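Local atomic coordinates of 1-deoxy-D-xylulose 5-phosphate reductoisomerase (Zymomonas mobilis, PDB entry 1R0K), a protein that catalyses the NADPH- and divalent-metal-dependent rearrangement and reduction of 1-deoxy-D-xylulose 5-phosphate to 2-C-methyl-D-erythritol 4-phosphate in isoprenoid biosynthesis. Residues Ile102-Leu107 with Asn124-Leu128; Asp95-Ile101 with Lys118-Asn124. Numbering follows the deposited sequence.

Contact 1: residues Ile102-Leu107 with Asn124-Leu128; sequences IGCAGL and NKESL
The amide of Asn124 makes the strongest bond across the contact: ND2 donates to Gly103 O at 3.0 Å. The other end of the same amide works within its own segment. Asn124 OD1 accepts from Ser127 N at 2.8 Å, which caps the start of the helix that follows, and also from Ser127 OG at 2.6 Å. The t rotamer of Asn124 (chi2 -87°) lets the amide serve both sides. Glu126, with chi1 m and chi2 p, folds its carboxylate back to Gly103. Gly103 N gives a weak hydrogen bond to Glu126 OE1 at 3.0 Å. A water donates to Glu126 OE2 (2.7 Å) and accepts a weak hydrogen bond from Gly103 N (3.2 Å). Gly103 has phi/psi 80/178, and the positive phi favours glycine. A 3-10 turn, 104-106, follows. Gly106 CA lies 4.1 Å from Asn124 ND2, and a CB here would clash with that nitrogen. CA pairs are Ile102-Asn124 (5.2 Å), Cys104-Glu126 (6.0 Å) and Leu107-Ser127 (5.8 Å). Farther out, Leu107 (m, t) lays CD2 3.5 Å from Ser127 N. Helix 365-385 packs on Cys104 and Leu107. Asn124 and Glu126 are predicted NADPH ligands, so these bonds probably help fix the cofactor-site loops at the ends of the Rossmann strands.

Contact 2: residues Asp95-Ile101 with Lys118-Asn124; sequences DWTMAAI and KTVALAN
Segments 95-101 and 118-124 hold the neighbouring parallel strands 96-99 and 119-122. Their axes approach to 4.7 Å and cross at -21°. The register pairs Trp96 with Thr119, Thr97 with Val120, Met98 with Ala121 and Ala99 with Leu122, at CA distances of 4.8 to 5.1 Å. The hydrogen bonds run Thr119 N to Asp95 O (2.9 Å), Thr97 N to Thr119 O (2.9 Å), Ala121 N to Thr97 O (2.7 Å) and Ala99 N to Ala121 O (2.8 Å). Ala99 O then accepts twice, from Ala123 N (3.0 Å) and Asn124 N (3.1 Å), where the second strand ends. Beyond it, Asn124 ND2 reaches Ile101 O at 2.6 Å. One water bridges Asp95 O and Thr119 OG1, another Thr97 OG1 and Thr119 O.

Trp96, Met98, Thr119 and Ala121 share one sheet face. Trp96 (chi1 t, chi2 85°) puts CZ2 3.5 Å from Ala121 CB, and Met98 CE lies 3.9 Å from that same Ala121 CB. On the other face, Ala99 CB is 4.2 Å from both Val120 CG1 and Leu122 CD1.

The two strands and helix 107-115 form a beta-alpha-beta unit of the Rossmann-type domain. Helix 107-115 connects them and packs against Thr97, Ala99 and Leu122. Helix 15-25 packs against Trp96 and Met98, and strand 5-10 pairs with the far edge of strand 96-99.

Contact 2 is the buried sheet core; contact 1 is the partly buried loop region just past its C-terminal end. The chain leaves each strand of contact 2 and enters contact 1, so the two cross along the sequence. Asn124 belongs to both: its side-chain nitrogen holds carbonyls in each, while its oxygen caps the helix start. The chemistry changes with place. Contact 2 relies on regular main-chain bonding, with largely apolar side chains, from alanine to Trp96, on the two faces. Contact 1 relies on side-chain amide and carboxylate groups and glycines. Waters bridge in both. They also pack directly, with Leu128 CG 3.6 Å from Leu122 CD2 and Gly106 CA 3.5 Å from Ile101 CG2.

Contact 1: residues Ile102-Leu107 with Asn124-Leu128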
loop_
_atom_site.group_PDB
_atom_site.type_symbol
_atom_site.label_atom_id
_atom_site.label_comp_id
_atom_site.label_asym_id
_atom_site.label_seq_id
_atom_site.Cartn_x
_atom_site.Cartn_y
_atom_site.Cartn_z
ATOM N N ILE B 102 -21.061 20.594 2.316
ATOM C CA ILE B 102 -19.871 21.439 2.189
ATOM C C ILE B 102 -19.994 22.802 2.868
ATOM O O ILE B 102 -21.096 23.264 3.165
ATOM C CB ILE B 102 -19.508 21.672 0.704
ATOM C CG1 ILE B 102 -20.541 22.589 0.043
ATOM C CG2 ILE B 102 -19.463 20.336 -0.031
ATOM C CD1 ILE B 102 -20.191 22.975 -1.387
ATOM N N GLY B 103 -18.846 23.425 3.124
ATOM C CA GLY B 103 -18.816 24.738 3.743
ATOM C C GLY B 103 -19.012 24.734 5.246
ATOM O O GLY B 103 -19.206 23.681 5.854
ATOM N N CYS B 104 -18.948 25.915 5.850
ATOM C CA CYS B 104 -19.133 26.031 7.284
ATOM C C CYS B 104 -20.552 25.617 7.634
ATOM O O CYS B 104 -20.844 25.306 8.783
ATOM C CB CYS B 104 -18.881 27.469 7.750
ATOM S SG CYS B 104 -17.133 27.931 7.782
ATOM N N ALA B 105 -21.429 25.606 6.635
ATOM C CA ALA B 105 -22.823 25.229 6.846
ATOM C C ALA B 105 -22.966 23.757 7.220
ATOM O O ALA B 105 -24.034 23.315 7.639
ATOM C CB ALA B 105 -23.640 25.534 5.600
ATOM N N GLY B 106 -21.888 22.998 7.072
ATOM C CA GLY B 106 -21.946 21.588 7.402
ATOM C C GLY B 106 -21.299 21.259 8.732
ATOM O O GLY B 106 -21.408 20.130 9.210
ATOM N N LEU B 107 -20.637 22.241 9.341
ATOM C CA LEU B 107 -19.953 22.029 10.617
ATOM C C LEU B 107 -20.840 21.512 11.754
ATOM O O LEU B 107 -20.502 20.526 12.418
ATOM C CB LEU B 107 -19.258 23.321 11.065
ATOM C CG LEU B 107 -18.063 23.801 10.230
ATOM C CD1 LEU B 107 -17.534 25.103 10.809
ATOM C CD2 LEU B 107 -16.966 22.740 10.220
ATOM N N ASN B 124 -16.692 16.656 4.400
ATOM C CA ASN B 124 -16.675 18.100 4.661
ATOM C C ASN B 124 -15.259 18.535 5.043
ATOM O O ASN B 124 -14.676 18.007 5.987
ATOM C CB ASN B 124 -17.656 18.443 5.791
ATOM C CG ASN B 124 -17.555 19.898 6.238
ATOM O OD1 ASN B 124 -16.741 20.243 7.099
ATOM N ND2 ASN B 124 -18.374 20.760 5.644
ATOM N N LYS B 125 -14.717 19.507 4.314
ATOM C CA LYS B 125 -13.355 19.983 4.557
ATOM C C LYS B 125 -13.185 20.994 5.696
ATOM O O LYS B 125 -12.171 20.978 6.394
ATOM C CB LYS B 125 -12.782 20.575 3.267
ATOM C CG LYS B 125 -12.736 19.593 2.105
ATOM C CD LYS B 125 -12.235 20.268 0.834
ATOM C CE LYS B 125 -12.118 19.278 -0.313
ATOM N NZ LYS B 125 -13.445 18.738 -0.710
ATOM N N GLU B 126 -14.160 21.877 5.879
ATOM C CA GLU B 126 -14.067 22.880 6.937
ATOM C C GLU B 126 -13.911 22.235 8.312
ATOM O O GLU B 126 -13.265 22.794 9.203
ATOM C CB GLU B 126 -15.306 23.783 6.939
ATOM C CG GLU B 126 -15.382 24.796 5.796
ATOM C CD GLU B 126 -15.587 24.152 4.436
ATOM O OE1 GLU B 126 -16.115 23.018 4.377
ATOM O OE2 GLU B 126 -15.237 24.795 3.420
ATOM N N SER B 127 -14.500 21.056 8.475
ATOM C CA SER B 127 -14.429 20.343 9.740
ATOM C C SER B 127 -13.003 20.214 10.265
ATOM O O SER B 127 -12.758 20.431 11.451
ATOM C CB SER B 127 -15.051 18.952 9.601
ATOM O OG SER B 127 -16.445 19.045 9.383
ATOM N N LEU B 128 -12.059 19.871 9.393
ATOM C CA LEU B 128 -10.676 19.715 9.835
ATOM C C LEU B 128 -9.785 20.900 9.484
ATOM O O LEU B 128 -8.789 21.162 10.155
ATOM C CB LEU B 128 -10.087 18.422 9.271
ATOM C CG LEU B 128 -10.862 17.172 9.696
ATOM C CD1 LEU B 128 -10.168 15.930 9.155
ATOM C CD2 LEU B 128 -10.959 17.117 11.214
HETATM O O HOH W 1 -16.403 23.995 1.154
#

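Contact 2: residues Asp95-Ile101 with Lys118-Asn124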
loop_
_atom_site.group_PDB
_atom_site.type_symbol
_atom_site.label_atom_id
_atom_site.label_comp_id
_atom_site.label_asym_id
_atom_site.label_seq_id
_atom_site.Cartn_x
_atom_site.Cartn_y
_atom_site.Cartn_z
ATOM N N ASP B 95 -25.758 4.369 12.360
ATOM C CA ASP B 95 -24.483 3.786 12.756
ATOM C C ASP B 95 -23.389 4.311 11.833
ATOM O O ASP B 95 -22.233 4.435 12.232
ATOM C CB ASP B 95 -24.526 2.258 12.675
ATOM C CG ASP B 95 -23.262 1.613 13.227
ATOM O OD1 ASP B 95 -23.018 1.727 14.452
ATOM O OD2 ASP B 95 -22.505 0.999 12.439
ATOM N N TRP B 96 -23.764 4.627 10.599
ATOM C CA TRP B 96 -22.805 5.129 9.627
ATOM C C TRP B 96 -23.346 6.417 9.030
ATOM O O TRP B 96 -24.461 6.446 8.509
ATOM C CB TRP B 96 -22.586 4.107 8.516
ATOM C CG TRP B 96 -21.460 4.447 7.596
ATOM C CD1 TRP B 96 -20.137 4.174 7.786
ATOM C CD2 TRP B 96 -21.557 5.101 6.323
ATOM N NE1 TRP B 96 -19.402 4.608 6.707
ATOM C CE2 TRP B 96 -20.247 5.181 5.796
ATOM C CE3 TRP B 96 -22.623 5.624 5.576
ATOM C CZ2 TRP B 96 -19.974 5.765 4.551
ATOM C CZ3 TRP B 96 -22.354 6.206 4.338
ATOM C CH2 TRP B 96 -21.037 6.270 3.838
ATOM N N THR B 97 -22.549 7.477 9.108
ATOM C CA THR B 97 -22.954 8.778 8.593
ATOM C C THR B 97 -21.966 9.349 7.597
ATOM O O THR B 97 -20.784 9.495 7.898
ATOM C CB THR B 97 -23.091 9.826 9.726
ATOM O OG1 THR B 97 -24.081 9.397 10.663
ATOM C CG2 THR B 97 -23.489 11.192 9.151
ATOM N N MET B 98 -22.456 9.671 6.406
ATOM C CA MET B 98 -21.619 10.285 5.391
ATOM C C MET B 98 -21.819 11.784 5.589
ATOM O O MET B 98 -22.916 12.301 5.377
ATOM C CB MET B 98 -22.071 9.865 3.985
ATOM C CG MET B 98 -21.463 10.693 2.856
ATOM S SD MET B 98 -19.653 10.769 2.878
ATOM C CE MET B 98 -19.260 9.190 2.196
ATOM N N ALA B 99 -20.769 12.472 6.026
ATOM C CA ALA B 99 -20.835 13.911 6.257
ATOM C C ALA B 99 -20.327 14.588 4.998
ATOM O O ALA B 99 -19.126 14.817 4.849
ATOM C CB ALA B 99 -19.972 14.290 7.438
ATOM N N ALA B 100 -21.247 14.916 4.097
ATOM C CA ALA B 100 -20.866 15.523 2.834
ATOM C C ALA B 100 -21.440 16.910 2.566
ATOM O O ALA B 100 -21.441 17.367 1.426
ATOM C CB ALA B 100 -21.217 14.577 1.694
ATOM N N ILE B 101 -21.939 17.573 3.603
ATOM C CA ILE B 101 -22.460 18.928 3.448
ATOM C C ILE B 101 -21.214 19.812 3.381
ATOM O O ILE B 101 -20.395 19.780 4.292
ATOM C CB ILE B 101 -23.306 19.354 4.670
ATOM C CG1 ILE B 101 -24.542 18.454 4.787
ATOM C CG2 ILE B 101 -23.726 20.821 4.531
ATOM C CD1 ILE B 101 -25.306 18.639 6.081
ATOM N N LYS B 118 -20.643 7.033 16.773
ATOM C CA LYS B 118 -20.625 5.866 15.899
ATOM C C LYS B 118 -19.595 6.048 14.792
ATOM O O LYS B 118 -18.464 6.461 15.059
ATOM C CB LYS B 118 -22.020 5.612 15.318
ATOM C CG LYS B 118 -23.081 5.401 16.385
ATOM C CD LYS B 118 -22.626 4.355 17.385
ATOM C CE LYS B 118 -23.542 4.309 18.595
ATOM N NZ LYS B 118 -23.063 3.306 19.593
ATOM N N THR B 119 -19.967 5.742 13.553
ATOM C CA THR B 119 -19.027 5.888 12.446
ATOM C C THR B 119 -19.386 7.070 11.557
ATOM O O THR B 119 -20.536 7.230 11.140
ATOM C CB THR B 119 -18.957 4.599 11.589
ATOM O OG1 THR B 119 -18.561 3.503 12.420
ATOM C CG2 THR B 119 -17.931 4.744 10.467
ATOM N N VAL B 120 -18.392 7.908 11.286
ATOM C CA VAL B 120 -18.587 9.080 10.448
ATOM C C VAL B 120 -17.585 9.103 9.304
ATOM O O VAL B 120 -16.373 9.152 9.530
ATOM C CB VAL B 120 -18.421 10.384 11.256
ATOM C CG1 VAL B 120 -18.665 11.595 10.361
ATOM C CG2 VAL B 120 -19.384 10.390 12.439
ATOM N N ALA B 121 -18.091 9.034 8.078
ATOM C CA ALA B 121 -17.234 9.107 6.894
ATOM C C ALA B 121 -17.202 10.611 6.619
ATOM O O ALA B 121 -18.226 11.214 6.287
ATOM C CB ALA B 121 -17.872 8.339 5.717
ATOM N N LEU B 122 -16.028 11.216 6.770
ATOM C CA LEU B 122 -15.885 12.661 6.616
ATOM C C LEU B 122 -15.423 13.176 5.262
ATOM O O LEU B 122 -14.318 12.879 4.815
ATOM C CB LEU B 122 -14.943 13.196 7.697
ATOM C CG LEU B 122 -14.667 14.708 7.708
ATOM C CD1 LEU B 122 -15.970 15.468 7.901
ATOM C CD2 LEU B 122 -13.687 15.045 8.829
ATOM N N ALA B 123 -16.286 13.966 4.627
ATOM C CA ALA B 123 -15.997 14.570 3.333
ATOM C C ALA B 123 -15.898 16.094 3.492
ATOM O O ALA B 123 -15.113 16.747 2.803
ATOM C CB ALA B 123 -17.091 14.209 2.334
ATOM N N ASN B 124 -16.692 16.656 4.400
ATOM C CA ASN B 124 -16.675 18.100 4.661
ATOM C C ASN B 124 -15.259 18.535 5.043
ATOM O O ASN B 124 -14.676 18.007 5.987
ATOM C CB ASN B 124 -17.656 18.443 5.791
ATOM C CG ASN B 124 -17.555 19.898 6.238
ATOM O OD1 ASN B 124 -16.741 20.243 7.099
ATOM N ND2 ASN B 124 -18.374 20.760 5.644
HETATM O O HOH W 2 -20.342 2.545 13.885
HETATM O O HOH W 3 -22.900 7.660 12.478
#